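Local coordinates for protein minor fimbrium subunit Mfa5 (Porphyromonas gingivalis ATCC 33277, PDB 6TO1) that serves as an accessory subunit of the minor fimbriae, which mediate biofilm formation and adhesion to host cells and other bacteria, at residues Val88-Asp93 and Leu506-Ser511; Ile404-Gln409 and Thr458-Ser463. All coordinates share one frame; numbering follows the deposited sequence.

Interaction 1 of 2, residues Val88-Asp93 and Leu506-Ser511; sequences VPVAVD and LTYTNS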
loop_
_atom_site.group_PDB
_atom_site.type_symbol
_atom_site.label_atom_id
_atom_site.label_comp_id
_atom_site.label_asym_id
_atom_site.label_seq_id
_atom_site.Cartn_x
_atom_site.Cartn_y
_atom_site.Cartn_z
ATOM N N VAL A 88 -2.293 -4.155 0.383
ATOM C CA VAL A 88 -1.941 -2.985 1.202
ATOM C C VAL A 88 -3.128 -2.616 2.087
ATOM O O VAL A 88 -4.265 -2.464 1.571
ATOM C CB VAL A 88 -1.544 -1.802 0.315
ATOM C CG1 VAL A 88 -1.367 -0.541 1.185
ATOM C CG2 VAL A 88 -0.273 -2.088 -0.449
ATOM N N PRO A 89 -2.935 -2.492 3.400
ATOM C CA PRO A 89 -4.067 -2.166 4.278
ATOM C C PRO A 89 -4.582 -0.770 4.009
ATOM O O PRO A 89 -3.813 0.151 3.728
ATOM C CB PRO A 89 -3.484 -2.279 5.691
ATOM C CG PRO A 89 -2.332 -3.305 5.513
ATOM C CD PRO A 89 -1.748 -2.904 4.177
ATOM N N VAL A 90 -5.892 -0.638 4.130
ATOM C CA VAL A 90 -6.607 0.617 3.949
ATOM C C VAL A 90 -7.518 0.809 5.151
ATOM O O VAL A 90 -8.175 -0.134 5.592
ATOM C CB VAL A 90 -7.440 0.604 2.642
ATOM C CG1 VAL A 90 -8.261 1.885 2.501
ATOM C CG2 VAL A 90 -6.535 0.409 1.438
ATOM N N ALA A 91 -7.633 2.049 5.624
ATOM C CA ALA A 91 -8.559 2.367 6.703
ATOM C C ALA A 91 -9.163 3.732 6.418
ATOM O O ALA A 91 -8.552 4.570 5.738
ATOM C CB ALA A 91 -7.863 2.366 8.068
ATOM N N VAL A 92 -10.369 3.948 6.929
ATOM C CA VAL A 92 -11.063 5.209 6.693
ATOM C C VAL A 92 -11.403 5.832 8.037
ATOM O O VAL A 92 -11.561 5.129 9.029
ATOM C CB VAL A 92 -12.338 5.031 5.855
ATOM C CG1 VAL A 92 -11.994 4.496 4.465
ATOM C CG2 VAL A 92 -13.349 4.141 6.593
ATOM N N ASP A 93 -11.507 7.158 8.061
ATOM C CA ASP A 93 -11.885 7.881 9.262
ATOM C C ASP A 93 -12.651 9.126 8.825
ATOM O O ASP A 93 -12.483 9.636 7.716
ATOM C CB ASP A 93 -10.671 8.271 10.097
ATOM C CG ASP A 93 -11.022 8.585 11.551
ATOM O OD1 ASP A 93 -12.141 8.279 12.012
ATOM O OD2 ASP A 93 -10.159 9.173 12.219
ATOM N N LEU A 506 -16.559 4.187 1.293
ATOM C CA LEU A 506 -15.526 4.094 0.276
ATOM C C LEU A 506 -15.709 2.765 -0.449
ATOM O O LEU A 506 -15.782 1.714 0.192
ATOM C CB LEU A 506 -14.126 4.187 0.890
ATOM C CG LEU A 506 -12.972 3.821 -0.043
ATOM C CD1 LEU A 506 -12.818 4.859 -1.144
ATOM C CD2 LEU A 506 -11.673 3.683 0.715
ATOM N N THR A 507 -15.807 2.821 -1.778
ATOM C CA THR A 507 -15.725 1.640 -2.632
ATOM C C THR A 507 -14.440 1.756 -3.434
ATOM O O THR A 507 -14.173 2.801 -4.033
ATOM C CB THR A 507 -16.940 1.533 -3.554
ATOM O OG1 THR A 507 -18.135 1.640 -2.767
ATOM C CG2 THR A 507 -16.969 0.199 -4.281
ATOM N N TYR A 508 -13.620 0.708 -3.421
ATOM C CA TYR A 508 -12.301 0.894 -4.015
ATOM C C TYR A 508 -11.747 -0.393 -4.609
ATOM O O TYR A 508 -12.206 -1.500 -4.321
ATOM C CB TYR A 508 -11.315 1.488 -2.979
ATOM C CG TYR A 508 -10.900 0.556 -1.846
ATOM C CD1 TYR A 508 -9.679 -0.104 -1.884
ATOM C CD2 TYR A 508 -11.716 0.345 -0.735
ATOM C CE1 TYR A 508 -9.289 -0.970 -0.871
ATOM C CE2 TYR A 508 -11.322 -0.502 0.294
ATOM C CZ TYR A 508 -10.103 -1.170 0.204
ATOM O OH TYR A 508 -9.654 -2.027 1.172
ATOM N N THR A 509 -10.745 -0.199 -5.452
ATOM C CA THR A 509 -9.949 -1.284 -6.022
ATOM C C THR A 509 -8.620 -1.333 -5.278
ATOM O O THR A 509 -7.911 -0.313 -5.189
ATOM C CB THR A 509 -9.745 -1.076 -7.518
ATOM O OG1 THR A 509 -11.028 -1.062 -8.139
ATOM C CG2 THR A 509 -8.900 -2.229 -8.081
ATOM N N ASN A 510 -8.305 -2.500 -4.706
ATOM C CA ASN A 510 -7.188 -2.600 -3.783
ATOM C C ASN A 510 -5.874 -2.738 -4.559
ATOM O O ASN A 510 -5.834 -2.668 -5.787
ATOM C CB ASN A 510 -7.428 -3.730 -2.784
ATOM C CG ASN A 510 -7.317 -5.119 -3.389
ATOM O OD1 ASN A 510 -6.807 -5.302 -4.494
ATOM N ND2 ASN A 510 -7.765 -6.112 -2.636
ATOM N N SER A 511 -4.780 -2.890 -3.822
ATOM C CA SER A 511 -3.443 -2.824 -4.402
ATOM C C SER A 511 -3.145 -3.969 -5.351
ATOM O O SER A 511 -2.157 -3.880 -6.099
ATOM C CB SER A 511 -2.403 -2.805 -3.284
ATOM O OG SER A 511 -2.436 -4.013 -2.524
HETATM O O HOH W 1 -5.130 -2.165 -0.982
HETATM O O HOH W 2 -7.281 -3.090 1.275
#

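Interaction 2 of 2, residues Ile404-Gln409 and Thr458-Ser463; sequences INIGIQ and TILSSS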
loop_
_atom_site.group_PDB
_atom_site.type_symbol
_atom_site.label_atom_id
_atom_site.label_comp_id
_atom_site.label_asym_id
_atom_site.label_seq_id
_atom_site.Cartn_x
_atom_site.Cartn_y
_atom_site.Cartn_z
ATOM N N ILE A 404 5.191 -2.499 -1.992
ATOM C CA ILE A 404 4.104 -2.195 -2.904
ATOM C C ILE A 404 3.879 -0.681 -2.946
ATOM O O ILE A 404 3.758 -0.018 -1.910
ATOM C CB ILE A 404 2.841 -2.952 -2.481
ATOM C CG1 ILE A 404 3.050 -4.469 -2.502
ATOM C CG2 ILE A 404 1.665 -2.565 -3.371
ATOM C CD1 ILE A 404 3.434 -5.021 -3.892
ATOM N N ASN A 405 3.819 -0.132 -4.158
ATOM C CA ASN A 405 3.804 1.311 -4.369
ATOM C C ASN A 405 2.409 1.913 -4.269
ATOM O O ASN A 405 2.260 3.041 -3.791
ATOM C CB ASN A 405 4.416 1.633 -5.743
ATOM C CG ASN A 405 4.464 3.126 -6.047
ATOM O OD1 ASN A 405 4.991 3.922 -5.267
ATOM N ND2 ASN A 405 3.927 3.506 -7.202
ATOM N N ILE A 406 1.392 1.194 -4.722
ATOM C CA ILE A 406 0.025 1.706 -4.769
ATOM C C ILE A 406 -0.801 1.066 -3.663
ATOM O O ILE A 406 -0.782 -0.158 -3.479
ATOM C CB ILE A 406 -0.637 1.439 -6.128
ATOM C CG1 ILE A 406 0.138 2.046 -7.293
ATOM C CG2 ILE A 406 -2.087 1.961 -6.108
ATOM C CD1 ILE A 406 0.315 3.500 -7.236
ATOM N N GLY A 407 -1.561 1.887 -2.946
ATOM C CA GLY A 407 -2.439 1.373 -1.920
ATOM C C GLY A 407 -3.849 1.177 -2.435
ATOM O O GLY A 407 -4.474 0.152 -2.177
ATOM N N ILE A 408 -4.346 2.167 -3.180
ATOM C CA ILE A 408 -5.666 2.136 -3.805
ATOM C C ILE A 408 -5.509 2.501 -5.280
ATOM O O ILE A 408 -4.941 3.550 -5.604
ATOM C CB ILE A 408 -6.631 3.120 -3.101
ATOM C CG1 ILE A 408 -6.970 2.587 -1.705
ATOM C CG2 ILE A 408 -7.831 3.406 -3.942
ATOM C CD1 ILE A 408 -7.504 3.694 -0.797
ATOM N N GLN A 409 -6.008 1.632 -6.173
ATOM C CA GLN A 409 -5.907 1.908 -7.607
ATOM C C GLN A 409 -7.013 2.838 -8.084
ATOM O O GLN A 409 -6.792 3.655 -8.980
ATOM C CB GLN A 409 -5.957 0.606 -8.403
ATOM C CG GLN A 409 -4.845 -0.354 -8.042
ATOM C CD GLN A 409 -4.771 -1.540 -8.982
ATOM O OE1 GLN A 409 -5.660 -1.754 -9.804
ATOM N NE2 GLN A 409 -3.690 -2.305 -8.876
ATOM N N THR A 458 -5.705 7.158 -7.962
ATOM C CA THR A 458 -4.763 6.280 -7.287
ATOM C C THR A 458 -4.193 6.954 -6.044
ATOM O O THR A 458 -3.825 8.130 -6.071
ATOM C CB THR A 458 -3.618 5.908 -8.247
ATOM O OG1 THR A 458 -4.131 5.096 -9.308
ATOM C CG2 THR A 458 -2.545 5.143 -7.490
ATOM N N ILE A 459 -4.124 6.200 -4.945
ATOM C CA ILE A 459 -3.504 6.647 -3.710
ATOM C C ILE A 459 -2.332 5.720 -3.418
ATOM O O ILE A 459 -2.508 4.500 -3.354
ATOM C CB ILE A 459 -4.491 6.627 -2.530
ATOM C CG1 ILE A 459 -5.719 7.493 -2.813
ATOM C CG2 ILE A 459 -3.791 7.129 -1.257
ATOM C CD1 ILE A 459 -5.385 8.930 -3.066
ATOM N N LEU A 460 -1.147 6.297 -3.232
ATOM C CA LEU A 460 0.040 5.500 -2.962
ATOM C C LEU A 460 -0.002 4.876 -1.567
ATOM O O LEU A 460 -0.788 5.257 -0.692
ATOM C CB LEU A 460 1.292 6.370 -3.077
ATOM C CG LEU A 460 1.465 7.085 -4.403
ATOM C CD1 LEU A 460 2.786 7.833 -4.467
ATOM C CD2 LEU A 460 1.410 6.089 -5.546
ATOM N N SER A 461 0.878 3.903 -1.355
ATOM C CA SER A 461 1.015 3.296 -0.040
ATOM C C SER A 461 1.628 4.288 0.944
ATOM O O SER A 461 2.195 5.317 0.563
ATOM C CB SER A 461 1.870 2.023 -0.154
ATOM O OG SER A 461 3.148 2.377 -0.650
ATOM N N SER A 462 1.441 3.993 2.227
ATOM C CA SER A 462 1.989 4.791 3.322
ATOM C C SER A 462 1.607 6.261 3.149
ATOM O O SER A 462 2.434 7.167 3.249
ATOM C CB SER A 462 3.507 4.617 3.422
ATOM O OG SER A 462 3.808 3.250 3.658
ATOM N N SER A 463 0.323 6.493 2.879
ATOM C CA SER A 463 -0.143 7.826 2.512
ATOM C C SER A 463 -1.511 8.080 3.120
ATOM O O SER A 463 -2.155 7.184 3.667
ATOM C CB SER A 463 -0.243 7.995 0.987
ATOM O OG SER A 463 1.030 7.937 0.372
HETATM O O HOH W 3 4.721 4.515 -2.885
#

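Interaction 1 of 2, residues Val88-Asp93 and Leu506-Ser511
V90 and V92, on strand 90-98, face L506 and Y508, on strand 501-510, across the interior of a beta sandwich: the two strands belong to different sheets. Their short segments run nearly antiparallel, at 160°, with axes 9.8 Å apart, so side chains rather than backbone bonds span the gap. V90 and Y508 meet tip to tip. The phenol oxygen OH of Y508 stops 3.7 Å from V90 CB, and V90 CG2 lies 3.8 Å from CE1 of the same ring. V90 CG1 sits over one ring face, offset toward the rim. One pair further on, V92 and L506 cross at a slant, with V92 CG1 3.9 Å from L506 CD2; V92 chi1 of -63° puts CG1 anti to the carbonyl carbon. I117 and L519 add to this apolar patch.

At the other end the contact turns polar. S511 OG sits between its own backbone N and carbonyl carbon (chi1 63°) and accepts a nearly straight hydrogen bond from V88 N at 2.9 Å, while V88 CG2 packs against S511 CB. V88 O takes hydrogens from two waters. One water, 2.7 Å from V88 O, also accepts from S511 N; the other lies at the edge of the Y508 ring, in its plane, and is hydrogen-bonded to Y508 OH at 2.6 Å. The N-H and C=O of V88 are thus both satisfied outside regular sheet pairing. Valine, leucine and tyrosine side chains pack the two strands together at one end; at the other, a serine hydroxyl and two bridging waters tie V88, ahead of strand 90-98, to Y508 and S511.

Interaction 2 of 2, residues Ile404-Gln409 and Thr458-Ser463
The peptide carbonyl of I459 is the central flat group, with two donors lying in its plane: G407 N at 2.8 Å and I408 N at 3.0 Å. The second bond is the straighter, 171° at the hydrogen against 147° for the first. I459 N returns a bond to I408 O, again in the carbonyl plane. Further along, S461 grips two successive carbonyls: its OG donates to I404 O at 2.8 Å in that carbonyl's plane, while its N reaches N405 O from 44° above the plane. N405 O also lies 3.4 Å from L460 CA and packs against L460 CB.

The tip of the I406 side chain touches both T458 and L460. Its CD1 is 3.3 Å from T458 CG2 and equally close to L460 CD2, both tighter than usual van der Waals contact. The I406 side chain crosses that of T458 at about a right angle. I408 and I459 meet CB to CB at 4.1 Å and, on that same face of the sheet, both touch T119.

I406 pairs with L460 and I408 with I459, so the register slips by one residue. G407 and I408 together face I459, which makes this a classic beta bulge in an antiparallel pairing.

The chain reaches 88-93 first, runs along strand 90-98, and then passes through the von Willebrand factor A domain with its mixed six-stranded sheet before returning at 404-409. Strand 408-417 and several further strands, the last of them 451-455, follow before 458-463, where interaction 2 closes a loop of 48 residues. Only at 506-511 does interaction 1 close its own loop of 412 residues, with interaction 2 nested inside. The two touch: strands 408-417 and 501-510 are neighbours in one sheet, T509 O and Q409 N form a probable hydrogen bond at 2.9 Å, and V88 packs on I404. Together they join both sheets of the sandwich near the point where the chain returns from the A domain.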